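Local coordinates for protein ribosomal RNA small subunit methyltransferase E (Thermotoga maritima, PDB 1Z85) that probably methylates N3 of one specific uridine in the 16S rRNA of the assembled small ribosomal subunit, using S-adenosyl-L-methionine as methyl donor, at residues B[162-167]-B[183-188]; B[88-93]-B[117-122]; B[171-176]-B[221-226]. All blocks are in the same frame, centred on the assembly; numbering follows the deposited sequence.

Contact 1 (B[162-167]-B[183-188]); sequences VITLDL and TVVVGP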
loop_
_atom_site.group_PDB
_atom_site.type_symbol
_atom_site.label_atom_id
_atom_site.label_comp_id
_atom_site.label_asym_id
_atom_site.label_seq_id
_atom_site.Cartn_x
_atom_site.Cartn_y
_atom_site.Cartn_z
ATOM N N VAL B 162 -4.495 -13.609 -18.678
ATOM C CA VAL B 162 -5.026 -13.423 -17.335
ATOM C C VAL B 162 -4.001 -13.835 -16.280
ATOM O O VAL B 162 -3.307 -14.842 -16.415
ATOM C CB VAL B 162 -6.318 -14.221 -17.119
ATOM C CG1 VAL B 162 -7.033 -13.781 -15.838
ATOM C CG2 VAL B 162 -7.280 -14.102 -18.355
ATOM N N ILE B 163 -3.897 -13.004 -15.248
ATOM C CA ILE B 163 -3.024 -13.222 -14.103
ATOM C C ILE B 163 -3.913 -13.310 -12.856
ATOM O O ILE B 163 -4.722 -12.405 -12.616
ATOM C CB ILE B 163 -2.082 -12.014 -13.871
ATOM C CG1 ILE B 163 -1.359 -11.600 -15.139
ATOM C CG2 ILE B 163 -1.044 -12.322 -12.759
ATOM C CD1 ILE B 163 -0.294 -12.522 -15.512
ATOM N N THR B 164 -3.752 -14.360 -12.059
ATOM C CA THR B 164 -4.547 -14.521 -10.835
ATOM C C THR B 164 -3.675 -14.262 -9.607
ATOM O O THR B 164 -2.645 -14.893 -9.438
ATOM C CB THR B 164 -5.164 -15.922 -10.760
ATOM O OG1 THR B 164 -6.026 -16.111 -11.875
ATOM C CG2 THR B 164 -5.990 -16.099 -9.478
ATOM N N LEU B 165 -4.087 -13.296 -8.794
ATOM C CA LEU B 165 -3.538 -13.083 -7.467
ATOM C C LEU B 165 -4.250 -13.963 -6.401
ATOM O O LEU B 165 -5.315 -13.605 -5.878
ATOM C CB LEU B 165 -3.666 -11.602 -7.068
ATOM C CG LEU B 165 -3.301 -11.223 -5.617
ATOM C CD1 LEU B 165 -1.910 -11.776 -5.198
ATOM C CD2 LEU B 165 -3.386 -9.694 -5.463
ATOM N N ASP B 166 -3.633 -15.089 -6.089
ATOM C CA ASP B 166 -4.034 -15.959 -4.994
ATOM C C ASP B 166 -3.453 -15.361 -3.710
ATOM O O ASP B 166 -2.227 -15.304 -3.517
ATOM C CB ASP B 166 -3.466 -17.374 -5.228
ATOM C CG ASP B 166 -3.936 -18.392 -4.188
ATOM O OD1 ASP B 166 -4.821 -18.081 -3.358
ATOM O OD2 ASP B 166 -3.408 -19.520 -4.194
ATOM N N LEU B 167 -4.329 -14.889 -2.840
ATOM C CA LEU B 167 -3.886 -14.163 -1.655
ATOM C C LEU B 167 -3.271 -15.091 -0.618
ATOM O O LEU B 167 -2.448 -14.652 0.171
ATOM C CB LEU B 167 -5.056 -13.379 -1.045
ATOM C CG LEU B 167 -5.635 -12.245 -1.915
ATOM C CD1 LEU B 167 -6.976 -11.806 -1.364
ATOM C CD2 LEU B 167 -4.649 -11.066 -2.017
ATOM N N THR B 183 -6.029 -9.059 -17.875
ATOM C CA THR B 183 -6.953 -9.115 -16.753
ATOM C C THR B 183 -6.261 -9.660 -15.510
ATOM O O THR B 183 -5.637 -10.717 -15.578
ATOM C CB THR B 183 -8.165 -10.032 -17.111
ATOM O OG1 THR B 183 -8.778 -9.508 -18.278
ATOM C CG2 THR B 183 -9.192 -10.069 -16.018
ATOM N N VAL B 184 -6.321 -8.909 -14.396
ATOM C CA VAL B 184 -5.867 -9.396 -13.106
ATOM C C VAL B 184 -7.083 -9.776 -12.274
ATOM O O VAL B 184 -7.993 -8.986 -12.149
ATOM C CB VAL B 184 -5.113 -8.306 -12.308
ATOM C CG1 VAL B 184 -4.488 -8.907 -11.079
ATOM C CG2 VAL B 184 -4.038 -7.604 -13.183
ATOM N N VAL B 185 -7.066 -10.982 -11.716
ATOM C CA VAL B 185 -8.157 -11.562 -10.927
ATOM C C VAL B 185 -7.664 -11.551 -9.494
ATOM O O VAL B 185 -6.808 -12.345 -9.135
ATOM C CB VAL B 185 -8.457 -13.042 -11.376
ATOM C CG1 VAL B 185 -9.503 -13.736 -10.507
ATOM C CG2 VAL B 185 -8.910 -13.088 -12.794
ATOM N N VAL B 186 -8.119 -10.578 -8.692
ATOM C CA VAL B 186 -7.850 -10.582 -7.247
ATOM C C VAL B 186 -8.748 -11.630 -6.516
ATOM O O VAL B 186 -9.970 -11.595 -6.580
ATOM C CB VAL B 186 -8.113 -9.190 -6.649
ATOM C CG1 VAL B 186 -7.869 -9.200 -5.146
ATOM C CG2 VAL B 186 -7.253 -8.112 -7.365
ATOM N N GLY B 187 -8.141 -12.515 -5.768
ATOM C CA GLY B 187 -8.888 -13.581 -5.108
ATOM C C GLY B 187 -9.714 -13.146 -3.910
ATOM O O GLY B 187 -9.452 -12.094 -3.282
ATOM N N PRO B 188 -10.730 -13.955 -3.572
ATOM C CA PRO B 188 -11.596 -13.631 -2.449
ATOM C C PRO B 188 -10.959 -13.882 -1.065
ATOM O O PRO B 188 -10.023 -14.662 -0.917
ATOM C CB PRO B 188 -12.795 -14.545 -2.674
ATOM C CG PRO B 188 -12.222 -15.749 -3.315
ATOM C CD PRO B 188 -11.096 -15.233 -4.196
HETATM O O HOH W 1 -7.568 -15.589 -2.597
#
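The carbonyl oxygen of T183 is gripped twice by the strand alongside: by the amide of I163 and, more weakly, by the CA-H of V162. I163 N lies 2.9 Å from T183 O, nearly along the C=O axis, and its N-H...O angle of 170° makes this the straightest bond of a parallel ladder. V185 N to I163 O and L165 N to V185 O carry the zigzag onward, though L165 N stands above the carbonyl plane of V185. G187 N closes the ladder on L165 O at 3.0 Å, just past the strand ends.

On one face V162 CG1, anti to its backbone N, crosses obliquely to meet V185 CG2 at 3.6 Å. T164 lies beside V185 and points the same way, its OG1 3.9 Å from V185 CB and hydrogen-bonded to T204. Beyond the ladder, L167 CD1 presses on G187 O at 3.1 Å, while a water donates to P188 O and takes a weak bond from L167 N. This pair lies inside the six-stranded parallel sheet of the methyltransferase domain: strand 205-206 borders 161-165, strand 87-92 borders 182-186, and L102 of helix 96-108 packs on V186.

Contact 2 (B[88-93]-B[117-122]); sequences SVVVPI and HKFERS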
loop_
_atom_site.group_PDB
_atom_site.type_symbol
_atom_site.label_atom_id
_atom_site.label_comp_id
_atom_site.label_asym_id
_atom_site.label_seq_id
_atom_site.Cartn_x
_atom_site.Cartn_y
_atom_site.Cartn_z
ATOM N N SER B 88 -7.644 -4.641 -17.039
ATOM C CA SER B 88 -8.902 -4.987 -16.362
ATOM C C SER B 88 -8.564 -5.699 -15.040
ATOM O O SER B 88 -7.579 -6.428 -14.967
ATOM C CB SER B 88 -9.780 -5.880 -17.260
ATOM O OG SER B 88 -10.030 -5.237 -18.501
ATOM N N VAL B 89 -9.373 -5.462 -14.007
ATOM C CA VAL B 89 -9.229 -6.150 -12.741
ATOM C C VAL B 89 -10.576 -6.735 -12.332
ATOM O O VAL B 89 -11.595 -6.059 -12.383
ATOM C CB VAL B 89 -8.695 -5.179 -11.658
ATOM C CG1 VAL B 89 -8.557 -5.847 -10.345
ATOM C CG2 VAL B 89 -7.274 -4.607 -12.053
ATOM N N VAL B 90 -10.569 -7.987 -11.894
ATOM C CA VAL B 90 -11.741 -8.601 -11.254
ATOM C C VAL B 90 -11.590 -8.421 -9.760
ATOM O O VAL B 90 -10.618 -8.934 -9.171
ATOM C CB VAL B 90 -11.843 -10.073 -11.547
ATOM C CG1 VAL B 90 -13.001 -10.678 -10.802
ATOM C CG2 VAL B 90 -11.985 -10.273 -13.048
ATOM N N VAL B 91 -12.486 -7.593 -9.202
ATOM C CA VAL B 91 -12.583 -7.281 -7.768
ATOM C C VAL B 91 -13.642 -8.186 -7.118
ATOM O O VAL B 91 -14.787 -8.286 -7.594
ATOM C CB VAL B 91 -12.925 -5.804 -7.571
ATOM C CG1 VAL B 91 -13.213 -5.440 -6.069
ATOM C CG2 VAL B 91 -11.783 -4.919 -8.148
ATOM N N PRO B 92 -13.244 -8.920 -6.066
ATOM C CA PRO B 92 -14.204 -9.742 -5.363
ATOM C C PRO B 92 -15.217 -8.880 -4.607
ATOM O O PRO B 92 -14.835 -7.868 -3.994
ATOM C CB PRO B 92 -13.346 -10.563 -4.398
ATOM C CG PRO B 92 -12.086 -9.756 -4.214
ATOM C CD PRO B 92 -11.882 -9.009 -5.501
ATOM N N ILE B 93 -16.488 -9.275 -4.698
ATOM C CA ILE B 93 -17.572 -8.724 -3.914
ATOM C C ILE B 93 -17.482 -9.344 -2.520
ATOM O O ILE B 93 -17.793 -10.508 -2.332
ATOM C CB ILE B 93 -18.936 -8.992 -4.543
ATOM C CG1 ILE B 93 -19.059 -8.236 -5.870
ATOM C CG2 ILE B 93 -20.029 -8.562 -3.625
ATOM C CD1 ILE B 93 -20.247 -8.697 -6.747
ATOM N N HIS B 117 -17.072 -9.606 -9.115
ATOM C CA HIS B 117 -17.487 -10.991 -9.047
ATOM C C HIS B 117 -17.692 -11.497 -7.594
ATOM O O HIS B 117 -16.922 -11.241 -6.696
ATOM C CB HIS B 117 -16.459 -11.862 -9.827
ATOM C CG HIS B 117 -16.881 -13.293 -10.010
ATOM N ND1 HIS B 117 -16.290 -14.333 -9.317
ATOM C CD2 HIS B 117 -17.833 -13.856 -10.792
ATOM C CE1 HIS B 117 -16.881 -15.473 -9.649
ATOM N NE2 HIS B 117 -17.787 -15.220 -10.579
ATOM N N LYS B 118 -18.775 -12.195 -7.382
ATOM C CA LYS B 118 -19.032 -12.842 -6.124
ATOM C C LYS B 118 -18.497 -14.303 -6.194
ATOM O O LYS B 118 -19.093 -15.212 -6.820
ATOM C CB LYS B 118 -20.538 -12.790 -5.855
ATOM C CG LYS B 118 -21.038 -13.154 -4.424
ATOM C CD LYS B 118 -22.513 -13.699 -4.594
ATOM C CE LYS B 118 -23.341 -13.796 -3.304
ATOM N NZ LYS B 118 -24.836 -13.535 -3.522
ATOM N N PHE B 119 -17.367 -14.530 -5.534
ATOM C CA PHE B 119 -16.743 -15.872 -5.533
ATOM C C PHE B 119 -17.590 -16.779 -4.678
ATOM O O PHE B 119 -18.425 -16.288 -3.897
ATOM C CB PHE B 119 -15.296 -15.798 -5.051
ATOM C CG PHE B 119 -14.368 -15.109 -6.038
ATOM C CD1 PHE B 119 -14.285 -13.712 -6.095
ATOM C CD2 PHE B 119 -13.601 -15.840 -6.911
ATOM C CE1 PHE B 119 -13.468 -13.072 -6.998
ATOM C CE2 PHE B 119 -12.764 -15.201 -7.816
ATOM C CZ PHE B 119 -12.698 -13.811 -7.859
ATOM N N GLU B 120 -17.390 -18.096 -4.814
ATOM C CA GLU B 120 -18.288 -19.073 -4.190
ATOM C C GLU B 120 -18.321 -18.953 -2.663
ATOM O O GLU B 120 -19.361 -19.145 -2.041
ATOM C CB GLU B 120 -17.958 -20.522 -4.640
ATOM C CG GLU B 120 -18.476 -20.847 -6.064
ATOM C CD GLU B 120 -17.978 -22.184 -6.698
ATOM O OE1 GLU B 120 -17.216 -22.985 -6.076
ATOM O OE2 GLU B 120 -18.369 -22.418 -7.873
ATOM N N ARG B 121 -17.196 -18.605 -2.053
ATOM C CA ARG B 121 -17.154 -18.475 -0.595
ATOM C C ARG B 121 -17.659 -17.162 0.010
ATOM O O ARG B 121 -17.641 -17.039 1.237
ATOM C CB ARG B 121 -15.744 -18.772 -0.105
ATOM C CG ARG B 121 -15.442 -20.259 -0.228
ATOM C CD ARG B 121 -14.073 -20.564 0.209
ATOM N NE ARG B 121 -13.712 -21.952 -0.067
ATOM C CZ ARG B 121 -12.506 -22.446 0.181
ATOM N NH1 ARG B 121 -11.569 -21.668 0.694
ATOM N NH2 ARG B 121 -12.226 -23.706 -0.091
ATOM N N SER B 122 -18.112 -16.215 -0.815
ATOM C CA SER B 122 -18.639 -14.920 -0.326
ATOM C C SER B 122 -20.143 -14.913 -0.399
ATOM O O SER B 122 -20.688 -15.419 -1.351
ATOM C CB SER B 122 -18.164 -13.775 -1.179
ATOM O OG SER B 122 -18.717 -12.531 -0.778
HETATM O O HOH W 2 -16.386 -12.515 -3.384
#
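Two neighbouring strands of the parallel sheet in the alpha/beta knot (SPOUT) domain run out together here, and their last pair is P92 with H117. The packed part lies at the strand ends. H117 N bonds V91 O at 3.0 Å in the carbonyl plane, whereas I93 N reaches H117 O at 2.8 Å from 40° above that plane. I93 is the most covered residue, its CG1 and CD1 lying along the H117-K118 peptide, with CD1 3.8 Å from K118 N. V90 CG1, anti to its backbone N, lies alongside H117 CB at 3.8 Å. The F119 ring brings CE1 to within 3.6 Å of P92 CB, and H117 ND1 sits over the centre of one of its faces.

The other side is looser and wetter. The exposed K118 chain runs off to a salt bridge with E125. A type I turn from F119 to S122 brings the chain back, and S122 OG, anti to its backbone N, gives its proton to I93 O while accepting from H124 N. An alanine here in place of the serine would probably loosen the turn from the strand end, since both of these side-chain hydrogen bonds would be lost. I93 O is gripped twice, by S122 OG at 2.7 Å and by a water, also at 2.7 Å, that accepts from F119 N.

Contact 3 (B[171-176]-B[221-226]); sequences QNLLDA and ILTVGY
In the alpha/beta knot domain the C-terminal helix 216-230 packs against the loop between strands 161-165 and 182-186, and Y226 is the side chain that reaches across. Its CG is anti to the backbone N (chi1 169°), which sends the ring out toward the turn of L173 and L174. At the root, Y226 CB lies 4.0 Å from L173 CD2, and CG is hardly farther from the same methyl. One step out, Y226 CD2 touches L173 CG at 3.7 Å and L173 CD2 equally closely; the two side chains slide past each other in opposite directions. Farther along, L174 takes over. Its CD2 methyl stands over one ring face, 3.7 Å from the ring centroid and 24° off the normal, a CH-pi contact. The methyl is displaced toward the rim, so its nearest ring atom is Y226 CZ, at 3.4 Å from L174 CD2.

L173 also braces itself on the helix backbone, its CD2 near T223 CA and its CD1 4.0 Å from T223 CG2. T223 OG1 turns back to A219 O within the helix. The contact is part of the dimer interface: Y226 packs on Y226 of the second subunit, and L174 on L229 of that subunit, so the loop is joined to the same helix region that meets the partner chain. Inside the loop, A176 N bonds L173 O. At the ring tip, Y226 OH gives a weak hydrogen bond to a water lying in the ring plane, and that water donates to A176 O and, at 2.6 Å, to L173 O.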
loop_
_atom_site.group_PDB
_atom_site.type_symbol
_atom_site.label_atom_id
_atom_site.label_comp_id
_atom_site.label_asym_id
_atom_site.label_seq_id
_atom_site.Cartn_x
_atom_site.Cartn_y
_atom_site.Cartn_z
ATOM N N GLN B 171 3.252 -16.503 -5.699
ATOM C CA GLN B 171 3.942 -17.274 -6.728
ATOM C C GLN B 171 4.772 -16.213 -7.411
ATOM O O GLN B 171 4.704 -15.027 -7.017
ATOM N N ASN B 172 5.532 -16.589 -8.435
ATOM C CA ASN B 172 6.405 -15.592 -9.036
ATOM C C ASN B 172 5.753 -14.597 -10.002
ATOM O O ASN B 172 5.488 -14.906 -11.162
ATOM C CB ASN B 172 7.626 -16.195 -9.685
ATOM C CG ASN B 172 8.767 -15.189 -9.767
ATOM O OD1 ASN B 172 9.778 -15.424 -10.434
ATOM N ND2 ASN B 172 8.598 -14.044 -9.081
ATOM N N LEU B 173 5.555 -13.384 -9.490
ATOM C CA LEU B 173 4.998 -12.277 -10.247
ATOM C C LEU B 173 5.954 -11.810 -11.308
ATOM O O LEU B 173 5.556 -11.534 -12.422
ATOM C CB LEU B 173 4.690 -11.112 -9.301
ATOM C CG LEU B 173 4.064 -9.831 -9.876
ATOM C CD1 LEU B 173 2.670 -10.076 -10.430
ATOM C CD2 LEU B 173 4.039 -8.753 -8.812
ATOM N N LEU B 174 7.220 -11.690 -10.946
ATOM C CA LEU B 174 8.211 -11.129 -11.840
ATOM C C LEU B 174 8.584 -12.049 -12.996
ATOM O O LEU B 174 9.243 -11.602 -13.939
ATOM C CB LEU B 174 9.473 -10.771 -11.068
ATOM C CG LEU B 174 9.354 -9.748 -9.946
ATOM C CD1 LEU B 174 10.746 -9.418 -9.452
ATOM C CD2 LEU B 174 8.643 -8.516 -10.392
ATOM N N ASP B 175 8.227 -13.329 -12.902
ATOM C CA ASP B 175 8.440 -14.264 -14.016
ATOM C C ASP B 175 7.288 -14.178 -15.030
ATOM O O ASP B 175 7.480 -14.507 -16.187
ATOM C CB ASP B 175 8.597 -15.712 -13.516
ATOM N N ALA B 176 6.115 -13.722 -14.598
ATOM C CA ALA B 176 4.900 -13.775 -15.425
ATOM C C ALA B 176 5.041 -13.046 -16.751
ATOM O O ALA B 176 5.695 -11.998 -16.835
ATOM C CB ALA B 176 3.735 -13.230 -14.680
ATOM N N ILE B 221 -1.545 -3.926 -3.896
ATOM C CA ILE B 221 -0.852 -2.758 -4.453
ATOM C C ILE B 221 0.341 -3.184 -5.236
ATOM O O ILE B 221 0.598 -2.698 -6.332
ATOM C CB ILE B 221 -0.428 -1.785 -3.303
ATOM C CG1 ILE B 221 -1.683 -1.047 -2.779
ATOM C CG2 ILE B 221 0.638 -0.848 -3.761
ATOM C CD1 ILE B 221 -1.503 -0.288 -1.488
ATOM N N LEU B 222 1.127 -4.075 -4.647
ATOM C CA LEU B 222 2.337 -4.525 -5.291
ATOM C C LEU B 222 2.035 -5.272 -6.596
ATOM O O LEU B 222 2.693 -5.082 -7.627
ATOM C CB LEU B 222 3.113 -5.392 -4.323
ATOM C CG LEU B 222 4.551 -5.630 -4.678
ATOM C CD1 LEU B 222 5.304 -4.302 -4.733
ATOM C CD2 LEU B 222 5.095 -6.600 -3.636
ATOM N N THR B 223 1.024 -6.111 -6.566
ATOM C CA THR B 223 0.684 -6.927 -7.747
ATOM C C THR B 223 0.124 -6.107 -8.882
ATOM O O THR B 223 0.635 -6.142 -9.988
ATOM C CB THR B 223 -0.296 -8.033 -7.348
ATOM O OG1 THR B 223 0.339 -8.876 -6.387
ATOM C CG2 THR B 223 -0.699 -8.851 -8.551
ATOM N N VAL B 224 -0.944 -5.375 -8.615
ATOM C CA VAL B 224 -1.593 -4.583 -9.651
ATOM C C VAL B 224 -0.698 -3.431 -10.044
ATOM O O VAL B 224 -0.645 -3.020 -11.196
ATOM C CB VAL B 224 -2.938 -4.050 -9.123
ATOM C CG1 VAL B 224 -3.625 -3.114 -10.141
ATOM C CG2 VAL B 224 -3.828 -5.190 -8.746
ATOM N N GLY B 225 0.008 -2.886 -9.077
ATOM C CA GLY B 225 0.915 -1.765 -9.324
ATOM C C GLY B 225 2.139 -2.078 -10.142
ATOM O O GLY B 225 2.552 -1.266 -10.982
ATOM N N TYR B 226 2.730 -3.250 -9.917
ATOM C CA TYR B 226 3.819 -3.710 -10.763
ATOM C C TYR B 226 3.363 -3.905 -12.208
ATOM O O TYR B 226 4.039 -3.513 -13.154
ATOM C CB TYR B 226 4.367 -5.025 -10.244
ATOM C CG TYR B 226 5.320 -5.710 -11.217
ATOM C CD1 TYR B 226 6.608 -5.196 -11.474
ATOM C CD2 TYR B 226 4.933 -6.848 -11.890
ATOM C CE1 TYR B 226 7.473 -5.829 -12.375
ATOM C CE2 TYR B 226 5.790 -7.493 -12.767
ATOM C CZ TYR B 226 7.040 -6.988 -13.011
ATOM O OH TYR B 226 7.847 -7.659 -13.909
HETATM O O HOH W 3 6.010 -10.430 -14.713
#

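Overall arrangement
Contact 2 closes first along the chain; contacts 1 and 3 then cross, since 171-176 falls between the two strands of contact 1 and its partner helix comes after both. Contacts 1 and 2 share the six-stranded parallel sheet of the methyltransferase domain, their centres about 9 Å apart. Strands 87-92 and 182-186 are neighbours in it, and P188 packs on F119 beyond the strand ends. Contact 3 sits about 10 Å from contact 1, centre to centre, touching it through L165 and T223, and about 19 Å from contact 2. Together they lead from the sheet to the C-terminal helix that faces the second subunit.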